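Local coordinates for protein 3-dehydroshikimate dehydratase (Bacillus anthracis, PDB 3DX5) that catalyses the manganese-dependent dehydration of 3-dehydroshikimate to 3,4-dihydroxybenzoate, the catechol building block of the siderophore petrobactin, at residues 198-204 against 232-236; 223-229 against 252-257; 142-146 against 175-179; 183-188 against 238-243. One frame throughout, in Å; residues are numbered along the deposited sequence. Where two conformers were deposited one is given.

Overall arrangement
Contacts 1, 2 and 3 surround the manganese ion and the bound 3,4-dihydroxybenzoate of this TIM barrel, and each supplies at least one ligand of the metal; contact 4 packs two outer helices further off. Contact 3 comes first and is complete before the others begin. The segments of contact 1 then fall between those of contact 4, while contacts 1 and 2 interleave along the chain. The centres of contacts 1 and 2 lie about 9 Å apart, joined through the sheet pairing of strands 194-202 and 226-227; the centres of contacts 2 and 4 are about 21 Å apart. The example illustrates how a barrel collects distant loops into one catalytic centre while its helices pack outside.

Contact 1: 198-204 against 232-236; sequences HFKNISS and GIVNY. With MN (manganese (II) ion), chain B; DHB (3,4-dihydroxybenzoic acid), chain D.
F199 and Y236 bring their rings together obliquely, planes 55° apart and centroids 5.2 Å apart, with Y236 CE2 lying over one face of F199 at 3.6 Å from F199 CG. At the edge of the Y236 ring, in its plane, sits the amide nitrogen of N201. The phenol donates to a main-chain carbonyl, Y236 OH standing 2.7 Å from K200 O and tilted 26° from the carbonyl plane. N201 OD1 accepts from V234 N at 3.0 Å, in plane and on a lone pair, and from I202 N; N201 ND2 gives to V234 O at 2.9 Å and also to L229 O. Four bonds thus settle which way round this buried amide lies. At the break in strand 194-202, K200 CG sits between the backbone N and the carbonyl carbon (chi1 58°), and the chain runs extended to a bend at chi4. There NZ donates to O3 of the dihydroxybenzoate at 2.8 Å, forms a salt bridge with D172 and a hydrogen bond with E253. H198 ND1 binds manganese at 2.3 Å, while its NE2 is held by E33. The contact joins the C-terminal end of a barrel strand, bearing H198 and K200, to the loop entering the helix that N235 caps. F199 packs against I239, I240 and V243 of that helix, 236-243, whereas V234 and Y236 lean on W177 and F173 of helix 173-178.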
# COMPACT_ATOMS: atom_id res chain seq x y z
N HIS A 198 -4.23 18.36 7.83
CA HIS A 198 -4.08 17.72 6.51
C HIS A 198 -4.78 18.60 5.51
O HIS A 198 -5.94 18.98 5.73
CB HIS A 198 -4.74 16.33 6.51
CG HIS A 198 -3.85 15.25 7.05
ND1 HIS A 198 -4.22 13.91 7.07
CD2 HIS A 198 -2.61 15.31 7.59
CE1 HIS A 198 -3.23 13.20 7.58
NE2 HIS A 198 -2.24 14.02 7.90
N PHE A 199 -4.10 18.89 4.40
CA PHE A 199 -4.66 19.68 3.31
C PHE A 199 -4.74 18.79 2.07
O PHE A 199 -3.71 18.36 1.54
CB PHE A 199 -3.71 20.84 2.94
CG PHE A 199 -3.73 22.04 3.89
CD1 PHE A 199 -4.44 22.03 5.09
CD2 PHE A 199 -2.96 23.16 3.60
CE1 PHE A 199 -4.43 23.14 5.95
CE2 PHE A 199 -2.94 24.28 4.44
CZ PHE A 199 -3.68 24.27 5.62
N LYS A 200 -5.94 18.52 1.56
CA LYS A 200 -6.06 17.90 0.23
C LYS A 200 -7.37 18.41 -0.36
O LYS A 200 -8.19 18.99 0.36
CB LYS A 200 -5.97 16.34 0.30
CG LYS A 200 -7.04 15.63 1.19
CD LYS A 200 -6.89 14.10 1.07
CE LYS A 200 -7.96 13.33 1.89
NZ LYS A 200 -7.82 13.57 3.37
N ASN A 201 -7.58 18.20 -1.66
CA ASN A 201 -8.78 18.75 -2.29
C ASN A 201 -9.33 17.77 -3.31
O ASN A 201 -8.65 16.81 -3.70
CB ASN A 201 -8.48 20.10 -2.97
CG ASN A 201 -9.67 21.06 -2.91
OD1 ASN A 201 -10.82 20.63 -2.67
ND2 ASN A 201 -9.42 22.36 -3.11
N ILE A 202 -10.54 18.02 -3.79
CA ILE A 202 -11.16 17.11 -4.75
C ILE A 202 -11.84 18.00 -5.78
O ILE A 202 -12.26 19.13 -5.43
CB ILE A 202 -12.16 16.16 -4.04
CG1 ILE A 202 -12.55 15.00 -4.94
CG2 ILE A 202 -13.45 16.89 -3.58
CD1 ILE A 202 -11.49 13.92 -5.03
N SER A 203 -11.98 17.55 -7.03
CA SER A 203 -12.61 18.45 -8.04
C SER A 203 -14.11 18.61 -7.83
O SER A 203 -14.69 19.63 -8.19
CB SER A 203 -12.33 18.00 -9.48
OG SER A 203 -12.88 16.69 -9.66
N SER A 204 -14.75 17.62 -7.21
CA SER A 204 -16.22 17.62 -7.06
C SER A 204 -16.57 16.60 -6.00
O SER A 204 -15.86 15.58 -5.87
CB SER A 204 -16.86 17.25 -8.42
OG SER A 204 -18.12 16.61 -8.28
N GLY A 232 -9.41 22.70 -6.55
CA GLY A 232 -10.58 21.93 -6.13
C GLY A 232 -11.71 22.73 -5.52
O GLY A 232 -11.67 23.95 -5.49
N ILE A 233 -12.73 22.02 -5.01
CA ILE A 233 -13.97 22.64 -4.54
C ILE A 233 -13.82 23.25 -3.13
O ILE A 233 -14.45 24.25 -2.83
CB ILE A 233 -15.21 21.66 -4.69
CG1 ILE A 233 -16.55 22.35 -4.41
CG2 ILE A 233 -15.05 20.41 -3.86
CD1 ILE A 233 -16.94 23.53 -5.43
N VAL A 234 -13.01 22.66 -2.26
CA VAL A 234 -12.73 23.27 -0.97
C VAL A 234 -11.89 24.54 -1.16
O VAL A 234 -10.95 24.56 -1.98
CB VAL A 234 -11.99 22.31 -0.03
CG1 VAL A 234 -11.76 22.96 1.37
CG2 VAL A 234 -12.78 21.02 0.11
N ASN A 235 -12.24 25.59 -0.42
CA ASN A 235 -11.61 26.91 -0.55
C ASN A 235 -10.42 27.01 0.41
O ASN A 235 -10.58 27.36 1.60
CB ASN A 235 -12.65 28.04 -0.29
CG ASN A 235 -12.14 29.42 -0.70
OD1 ASN A 235 -10.97 29.72 -0.63
ND2 ASN A 235 -13.04 30.26 -1.12
N TYR A 236 -9.24 26.69 -0.12
CA TYR A 236 -8.00 26.76 0.64
C TYR A 236 -7.50 28.20 0.89
O TYR A 236 -6.75 28.42 1.85
CB TYR A 236 -6.92 25.78 0.06
CG TYR A 236 -7.15 24.42 0.63
CD1 TYR A 236 -7.97 23.49 -0.02
CD2 TYR A 236 -6.64 24.08 1.89
CE1 TYR A 236 -8.24 22.24 0.56
CE2 TYR A 236 -6.93 22.84 2.49
CZ TYR A 236 -7.69 21.92 1.80
OH TYR A 236 -7.98 20.72 2.42
MN MN B . -5.95 12.74 6.16
C1 DHB D . -5.64 7.99 5.22
C2 DHB D . -5.85 9.34 5.48
C3 DHB D . -6.84 10.04 4.80
O3 DHB D . -7.11 11.37 5.01
C4 DHB D . -7.68 9.32 3.84
O4 DHB D . -8.64 10.03 3.21
C5 DHB D . -7.48 7.96 3.61
C6 DHB D . -6.45 7.31 4.31
C DHB D . -4.53 7.26 5.96
O1 DHB D . -4.30 6.05 5.82
O2 DHB D . -3.74 7.94 6.78

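Contact 2: 223-229 against 252-257; sequences RTGMVPL and LEWFGH. With MN (manganese (II) ion), chain B; DHB (3,4-dihydroxybenzoic acid), chain D.
R223 can be followed outward along the loop that carries H257. Its CB leads to CG, which rests over one face of the H257 imidazole, 3.6 Å from H257 CE1, in a CH-pi contact; the bend at chi2 (-60°) then turns the chain past the ring. CD comes next, 3.4 Å from F255 O. NE gives its hydrogen to a water, and that water donates in turn to F255 O, bridging a pair whose direct angle is poor. At the tip, NH1 donates a hydrogen bond to N215 O and NH2 a weak one to A218 O. R223 also opens the type II turn that ends at M226, in the short, weakly bonded strand at about 226-227, which pairs antiparallel with strand 194-202 beside the parallel barrel strands. M226, present as selenomethionine, extends its chain so that SE lies 3.8 Å from F255 CB. The same atom stands above a face of W254, 5.4 Å from the six-membered ring centroid, a distant Met-aromatic contact. The edge of that ring meets the 223-229 backbone, W254 CH2 lying 3.5 Å from M226 O, while W254 NE1 donates to H257 O at 3.0 Å. E253, at the centre of an inverse gamma turn, grips manganese with OE1 and OE2, each 2.4 Å from the metal, and F255 CE2 approaches C4 of the dihydroxybenzoate at 3.5 Å.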
# COMPACT_ATOMS: atom_id res chain seq x y z
N ARG A 223 -7.81 7.49 -8.92
CA ARG A 223 -7.33 8.81 -8.46
C ARG A 223 -8.13 9.96 -9.08
O ARG A 223 -7.84 11.13 -8.81
CB ARG A 223 -5.82 9.00 -8.73
CG ARG A 223 -4.92 7.81 -8.23
CD ARG A 223 -5.02 7.57 -6.72
NE ARG A 223 -4.24 6.41 -6.31
CZ ARG A 223 -4.69 5.42 -5.55
NH1 ARG A 223 -5.93 5.42 -5.08
NH2 ARG A 223 -3.89 4.42 -5.26
N THR A 224 -9.13 9.65 -9.88
CA THR A 224 -9.97 10.67 -10.54
C THR A 224 -10.52 11.66 -9.54
O THR A 224 -10.99 11.27 -8.47
CB THR A 224 -11.15 10.02 -11.29
OG1 THR A 224 -10.61 9.19 -12.30
CG2 THR A 224 -12.08 11.06 -11.99
N GLY A 225 -10.42 12.95 -9.86
CA GLY A 225 -10.98 13.99 -8.98
C GLY A 225 -9.99 14.53 -7.96
O GLY A 225 -10.22 15.58 -7.40
N MSE A 226 -8.89 13.82 -7.70
CA MSE A 226 -7.86 14.35 -6.79
C MSE A 226 -7.11 15.51 -7.47
O MSE A 226 -6.58 15.32 -8.55
CB MSE A 226 -6.86 13.25 -6.37
CG MSE A 226 -7.48 12.05 -5.60
SE MSE A 226 -6.06 10.90 -5.01
CE MSE A 226 -7.12 9.37 -4.35
N VAL A 227 -7.07 16.68 -6.85
CA VAL A 227 -6.52 17.87 -7.52
C VAL A 227 -5.70 18.74 -6.57
O VAL A 227 -5.89 18.68 -5.36
CB VAL A 227 -7.64 18.78 -8.16
CG1 VAL A 227 -8.31 18.08 -9.36
CG2 VAL A 227 -8.68 19.24 -7.10
N PRO A 228 -4.79 19.58 -7.12
CA PRO A 228 -4.04 20.50 -6.24
C PRO A 228 -4.99 21.38 -5.41
O PRO A 228 -6.16 21.59 -5.80
CB PRO A 228 -3.23 21.36 -7.23
CG PRO A 228 -2.93 20.38 -8.38
CD PRO A 228 -4.25 19.57 -8.50
N LEU A 229 -4.47 21.92 -4.31
CA LEU A 229 -5.29 22.68 -3.36
C LEU A 229 -6.13 23.81 -3.95
O LEU A 229 -7.29 24.00 -3.54
CB LEU A 229 -4.43 23.27 -2.23
CG LEU A 229 -3.67 22.25 -1.35
CD1 LEU A 229 -3.01 23.02 -0.21
CD2 LEU A 229 -4.63 21.18 -0.81
N LEU A 252 0.67 18.36 3.12
CA LEU A 252 0.07 18.27 1.81
C LEU A 252 -0.20 16.79 1.56
O LEU A 252 0.68 16.07 1.06
CB LEU A 252 0.98 18.88 0.71
CG LEU A 252 1.41 20.34 0.97
CD1 LEU A 252 2.21 20.89 -0.21
CD2 LEU A 252 0.17 21.25 1.29
N GLU A 253 -1.40 16.34 1.93
CA GLU A 253 -1.71 14.92 1.91
C GLU A 253 -2.12 14.48 0.52
O GLU A 253 -3.33 14.29 0.25
CB GLU A 253 -2.86 14.63 2.88
CG GLU A 253 -2.98 13.14 3.24
CD GLU A 253 -4.13 12.88 4.21
OE1 GLU A 253 -5.13 13.63 4.14
OE2 GLU A 253 -4.03 11.93 5.03
N TRP A 254 -1.14 14.27 -0.34
CA TRP A 254 -1.42 13.86 -1.72
C TRP A 254 -1.45 12.35 -1.87
O TRP A 254 -0.48 11.66 -1.53
CB TRP A 254 -0.35 14.45 -2.66
CG TRP A 254 -0.57 14.14 -4.11
CD1 TRP A 254 0.22 13.38 -4.92
CD2 TRP A 254 -1.65 14.62 -4.94
NE1 TRP A 254 -0.28 13.35 -6.19
CE2 TRP A 254 -1.43 14.11 -6.24
CE3 TRP A 254 -2.76 15.44 -4.70
CZ2 TRP A 254 -2.30 14.37 -7.32
CZ3 TRP A 254 -3.64 15.72 -5.78
CH2 TRP A 254 -3.39 15.19 -7.08
N PHE A 255 -2.56 11.82 -2.38
CA PHE A 255 -2.70 10.39 -2.58
C PHE A 255 -2.66 10.02 -4.08
O PHE A 255 -2.82 8.86 -4.42
CB PHE A 255 -4.03 9.93 -1.98
CG PHE A 255 -4.05 9.93 -0.48
CD1 PHE A 255 -3.00 9.37 0.25
CD2 PHE A 255 -5.14 10.46 0.21
CE1 PHE A 255 -3.02 9.31 1.61
CE2 PHE A 255 -5.19 10.41 1.60
CZ PHE A 255 -4.11 9.85 2.31
N GLY A 256 -2.46 11.01 -4.96
CA GLY A 256 -2.53 10.78 -6.41
C GLY A 256 -1.20 10.37 -7.03
O GLY A 256 -0.22 10.05 -6.32
N HIS A 257 -1.17 10.37 -8.36
CA HIS A 257 0.03 9.97 -9.12
C HIS A 257 1.05 11.09 -9.14
O HIS A 257 0.69 12.22 -8.82
CB HIS A 257 -0.41 9.58 -10.56
CG HIS A 257 -1.22 8.32 -10.59
ND1 HIS A 257 -2.38 8.19 -11.32
CD2 HIS A 257 -1.09 7.17 -9.88
CE1 HIS A 257 -2.89 6.99 -11.12
NE2 HIS A 257 -2.14 6.35 -10.25
MN MN B . -5.95 12.74 6.16
C1 DHB D . -5.64 7.99 5.22
C2 DHB D . -5.85 9.34 5.48
C3 DHB D . -6.84 10.04 4.80
O3 DHB D . -7.11 11.37 5.01
C4 DHB D . -7.68 9.32 3.84
O4 DHB D . -8.64 10.03 3.21
C5 DHB D . -7.48 7.96 3.61
C6 DHB D . -6.45 7.31 4.31
C DHB D . -4.53 7.26 5.96
O1 DHB D . -4.30 6.05 5.82
O2 DHB D . -3.74 7.94 6.78
O HOH W 1 -1.68 6.93 -6.81

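Contact 3: 142-146 against 175-179; sequences ETHPN and HIWES. With MN (manganese (II) ion), chain B; DHB (3,4-dihydroxybenzoic acid), chain D.
H144 and H175 have their CA atoms 5.7 Å apart where the loop leaving strand 138-142 passes helix 173-178. Their side chains lie side by side and point the same way, the rings oblique with planes 61° apart and H144 CD2 3.4 Å from H175 CD2. P145 covers one face of H175, its CD 3.3 Å from H175 ND1, and T143 O touches H175 CB. The edge of the H175 ring is gripped at two points. ND1 donates to E178 OE1 at 2.8 Å, with the acceptor in the ring plane, which fixes the ring's rotation. E178 is thus a second-shell residue setting a substrate-binding histidine. NE2 in turn is hydrogen-bonded to O4 of the dihydroxybenzoate at 2.8 Å and only weakly to its O3. H144 brings NE2 to 2.9 Å from that same O3. E142, its CG anti to the backbone N (chi1 -176°), reaches out to the metal, OE2 binding manganese at 2.1 Å while OE1 forms a salt bridge with R102. Metal ligand, substrate-binding H175 and H144, the inferred proton acceptor, meet here in the active site at the C-terminal ends of the barrel strands of a TIM barrel.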
# COMPACT_ATOMS: atom_id res chain seq x y z
N GLU A 142 -7.76 11.95 13.83
CA GLU A 142 -7.96 12.60 12.53
C GLU A 142 -9.48 12.69 12.24
O GLU A 142 -10.21 11.75 12.50
CB GLU A 142 -7.21 11.81 11.45
CG GLU A 142 -7.29 12.46 10.08
CD GLU A 142 -6.19 12.00 9.18
OE1 GLU A 142 -5.05 11.76 9.65
OE2 GLU A 142 -6.47 11.88 7.98
N THR A 143 -9.96 13.83 11.76
CA THR A 143 -11.36 13.96 11.37
C THR A 143 -11.56 13.19 10.03
O THR A 143 -10.94 13.52 9.01
CB THR A 143 -11.74 15.44 11.21
OG1 THR A 143 -10.79 16.06 10.36
CG2 THR A 143 -11.72 16.21 12.61
N HIS A 144 -12.42 12.17 10.08
CA HIS A 144 -12.60 11.20 9.00
C HIS A 144 -14.01 10.64 8.91
O HIS A 144 -14.61 10.36 9.95
CB HIS A 144 -11.69 10.00 9.24
CG HIS A 144 -10.68 9.83 8.17
ND1 HIS A 144 -10.57 8.67 7.43
CD2 HIS A 144 -9.78 10.71 7.66
CE1 HIS A 144 -9.59 8.82 6.56
NE2 HIS A 144 -9.10 10.05 6.67
N PRO A 145 -14.54 10.48 7.66
CA PRO A 145 -15.82 9.79 7.48
C PRO A 145 -15.69 8.33 7.97
O PRO A 145 -14.57 7.78 8.05
CB PRO A 145 -16.07 9.86 5.97
CG PRO A 145 -14.65 9.97 5.38
CD PRO A 145 -13.90 10.81 6.36
N ASN A 146 -16.81 7.74 8.35
CA ASN A 146 -16.79 6.33 8.81
C ASN A 146 -15.96 6.11 10.07
O ASN A 146 -15.37 5.05 10.26
CB ASN A 146 -16.40 5.38 7.64
CG ASN A 146 -17.31 5.58 6.42
OD1 ASN A 146 -16.86 5.94 5.32
ND2 ASN A 146 -18.60 5.47 6.64
N HIS A 175 -12.20 16.29 4.69
CA HIS A 175 -13.18 15.45 5.32
C HIS A 175 -14.18 16.21 6.14
O HIS A 175 -15.33 15.80 6.27
CB HIS A 175 -12.52 14.33 6.13
CG HIS A 175 -11.79 13.36 5.25
ND1 HIS A 175 -12.40 12.75 4.17
CD2 HIS A 175 -10.50 12.95 5.24
CE1 HIS A 175 -11.52 11.97 3.56
NE2 HIS A 175 -10.36 12.08 4.18
N ILE A 176 -13.74 17.32 6.71
CA ILE A 176 -14.63 18.19 7.45
C ILE A 176 -15.68 18.78 6.50
O ILE A 176 -16.88 18.72 6.78
CB ILE A 176 -13.76 19.28 8.19
CG1 ILE A 176 -13.51 18.80 9.61
CG2 ILE A 176 -14.41 20.65 8.16
CD1 ILE A 176 -14.79 18.60 10.46
N TRP A 177 -15.23 19.27 5.35
CA TRP A 177 -16.11 19.80 4.31
C TRP A 177 -17.12 18.73 3.82
O TRP A 177 -18.31 19.00 3.66
CB TRP A 177 -15.25 20.31 3.16
CG TRP A 177 -16.09 20.82 2.04
CD1 TRP A 177 -16.62 22.07 1.93
CD2 TRP A 177 -16.49 20.10 0.88
NE1 TRP A 177 -17.34 22.17 0.76
CE2 TRP A 177 -17.28 20.97 0.10
CE3 TRP A 177 -16.25 18.79 0.42
CZ2 TRP A 177 -17.83 20.59 -1.13
CZ3 TRP A 177 -16.81 18.41 -0.80
CH2 TRP A 177 -17.59 19.30 -1.55
N GLU A 178 -16.62 17.53 3.60
CA GLU A 178 -17.42 16.38 3.20
C GLU A 178 -18.55 16.14 4.18
O GLU A 178 -19.63 15.80 3.76
CB GLU A 178 -16.51 15.13 3.12
CG GLU A 178 -17.22 13.78 2.99
CD GLU A 178 -16.21 12.64 2.72
OE1 GLU A 178 -15.08 12.67 3.25
OE2 GLU A 178 -16.54 11.73 1.94
N SER A 179 -18.32 16.36 5.48
CA SER A 179 -19.37 16.13 6.48
C SER A 179 -20.45 17.19 6.42
O SER A 179 -21.44 17.06 7.07
CB SER A 179 -18.79 16.08 7.90
OG SER A 179 -18.51 17.40 8.37
MN MN B . -5.95 12.74 6.16
C1 DHB D . -5.64 7.99 5.22
C2 DHB D . -5.85 9.34 5.48
C3 DHB D . -6.84 10.04 4.80
O3 DHB D . -7.11 11.37 5.01
C4 DHB D . -7.68 9.32 3.84
O4 DHB D . -8.64 10.03 3.21
C5 DHB D . -7.48 7.96 3.61
C6 DHB D . -6.45 7.31 4.31
C DHB D . -4.53 7.26 5.96
O1 DHB D . -4.30 6.05 5.82
O2 DHB D . -3.74 7.94 6.78

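Contact 4: 183-188 against 238-243; sequences PVDSFQ and EIIQEV
E242 has its CG set beside the backbone N by chi1 (-77°) and so against both methyls of V184, 3.5 Å from V184 CG2 and 3.6 Å from V184 CG1. The bend at chi2 (-64°) then turns the carboxylate toward Q188, which, extended beyond CG, stretches to meet it from the other helix. The amide nitrogen Q188 NE2 donates to E242 OE1 at 3.2 Å, arriving from above the carboxylate plane, with the two flat groups turned steeply against each other. A water also donates to E242 OE1 and weakly accepts from Q188 NE2. F187 sends its ring across by placing CG anti to its backbone N. One face then receives V243 CG1, which sits 3.9 Å from the ring centroid in a CH-pi contact, while F187 CD2 lies 3.8 Å from E242 OE1. P183 CB meets I239 CG1 at 3.8 Å. The two short helical segments run nearly parallel, 23° apart with axes 9.7 Å from each other, as outer helices of the barrel. P183, F187, I239 and V243 pack on the barrel side, against F173 of helix 173-178 or Y197 of strand 194-202. V184, E242 and exposed Q188 form the outer side, where apolar and polar contacts mix. A single direct hydrogen bond, Q188 to E242, joins the segments; the rest is packing, which implies that packing carries most of the contact.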
# COMPACT_ATOMS: atom_id res chain seq x y z
N PRO A 183 -15.37 24.75 6.76
CA PRO A 183 -13.97 24.55 7.22
C PRO A 183 -13.44 25.57 8.24
O PRO A 183 -12.83 25.18 9.25
CB PRO A 183 -13.16 24.63 5.93
CG PRO A 183 -14.12 24.02 4.93
CD PRO A 183 -15.48 24.56 5.29
N VAL A 184 -13.67 26.86 8.00
CA VAL A 184 -13.21 27.91 8.91
C VAL A 184 -13.96 27.79 10.25
O VAL A 184 -13.35 27.77 11.32
CB VAL A 184 -13.35 29.33 8.28
CG1 VAL A 184 -13.31 30.43 9.35
CG2 VAL A 184 -12.24 29.56 7.18
N ASP A 185 -15.28 27.67 10.19
CA ASP A 185 -16.06 27.43 11.40
C ASP A 185 -15.59 26.19 12.24
O ASP A 185 -15.50 26.25 13.52
CB ASP A 185 -17.53 27.39 11.03
CG ASP A 185 -18.41 27.16 12.21
OD1 ASP A 185 -18.32 27.93 13.20
OD2 ASP A 185 -19.18 26.17 12.16
N SER A 186 -15.27 25.09 11.56
CA SER A 186 -14.74 23.89 12.22
C SER A 186 -13.38 24.15 12.85
O SER A 186 -13.10 23.69 13.96
CB SER A 186 -14.65 22.71 11.25
OG SER A 186 -15.85 22.57 10.51
N PHE A 187 -12.53 24.91 12.15
CA PHE A 187 -11.26 25.30 12.72
C PHE A 187 -11.49 26.09 14.01
O PHE A 187 -10.82 25.83 15.03
CB PHE A 187 -10.42 26.12 11.74
CG PHE A 187 -9.33 26.88 12.41
CD1 PHE A 187 -8.20 26.22 12.87
CD2 PHE A 187 -9.47 28.25 12.65
CE1 PHE A 187 -7.19 26.91 13.53
CE2 PHE A 187 -8.47 28.95 13.33
CZ PHE A 187 -7.33 28.29 13.76
N GLN A 188 -12.45 27.03 13.99
CA GLN A 188 -12.62 27.93 15.12
C GLN A 188 -13.15 27.15 16.31
O GLN A 188 -12.72 27.39 17.46
CB GLN A 188 -13.54 29.13 14.80
CG GLN A 188 -12.87 30.16 13.85
CD GLN A 188 -13.83 31.18 13.26
OE1 GLN A 188 -15.05 31.10 13.45
NE2 GLN A 188 -13.29 32.14 12.53
N GLU A 238 -9.41 30.71 1.94
CA GLU A 238 -10.04 31.01 3.22
C GLU A 238 -9.44 30.22 4.39
O GLU A 238 -9.23 30.77 5.46
CB GLU A 238 -11.53 30.73 3.13
CG GLU A 238 -12.27 31.64 2.16
CD GLU A 238 -13.80 31.47 2.23
OE1 GLU A 238 -14.28 30.38 2.64
OE2 GLU A 238 -14.50 32.45 1.87
N ILE A 239 -9.20 28.93 4.19
CA ILE A 239 -8.56 28.09 5.21
C ILE A 239 -7.18 28.62 5.58
O ILE A 239 -6.90 28.85 6.75
CB ILE A 239 -8.46 26.64 4.74
CG1 ILE A 239 -9.87 26.05 4.65
CG2 ILE A 239 -7.46 25.85 5.65
CD1 ILE A 239 -9.97 24.76 3.80
N ILE A 240 -6.31 28.82 4.60
CA ILE A 240 -4.94 29.23 4.92
C ILE A 240 -4.91 30.60 5.60
O ILE A 240 -4.07 30.84 6.48
CB ILE A 240 -4.01 29.13 3.67
CG1 ILE A 240 -3.90 27.65 3.28
CG2 ILE A 240 -2.65 29.81 3.92
CD1 ILE A 240 -3.28 27.38 1.87
N GLN A 241 -5.82 31.50 5.20
CA GLN A 241 -5.91 32.84 5.86
C GLN A 241 -6.17 32.72 7.35
O GLN A 241 -5.61 33.48 8.12
CB GLN A 241 -7.01 33.69 5.27
CG GLN A 241 -6.67 34.33 3.97
CD GLN A 241 -7.81 35.20 3.47
OE1 GLN A 241 -8.05 36.28 4.01
NE2 GLN A 241 -8.52 34.73 2.44
N GLU A 242 -7.01 31.75 7.74
CA GLU A 242 -7.28 31.45 9.16
C GLU A 242 -6.16 30.75 9.89
O GLU A 242 -5.87 31.10 11.02
CB GLU A 242 -8.46 30.48 9.29
CG GLU A 242 -9.77 31.05 9.11
CD GLU A 242 -10.13 32.07 10.17
OE1 GLU A 242 -10.29 31.71 11.37
OE2 GLU A 242 -10.26 33.24 9.76
N VAL A 243 -5.56 29.73 9.27
CA VAL A 243 -4.63 28.90 10.01
C VAL A 243 -3.17 29.36 9.89
O VAL A 243 -2.31 28.89 10.64
CB VAL A 243 -4.80 27.39 9.67
CG1 VAL A 243 -6.30 26.99 9.78
CG2 VAL A 243 -4.24 27.08 8.29
O HOH W 2 -14.50 28.21 5.26
O HOH W 3 -10.17 32.64 13.67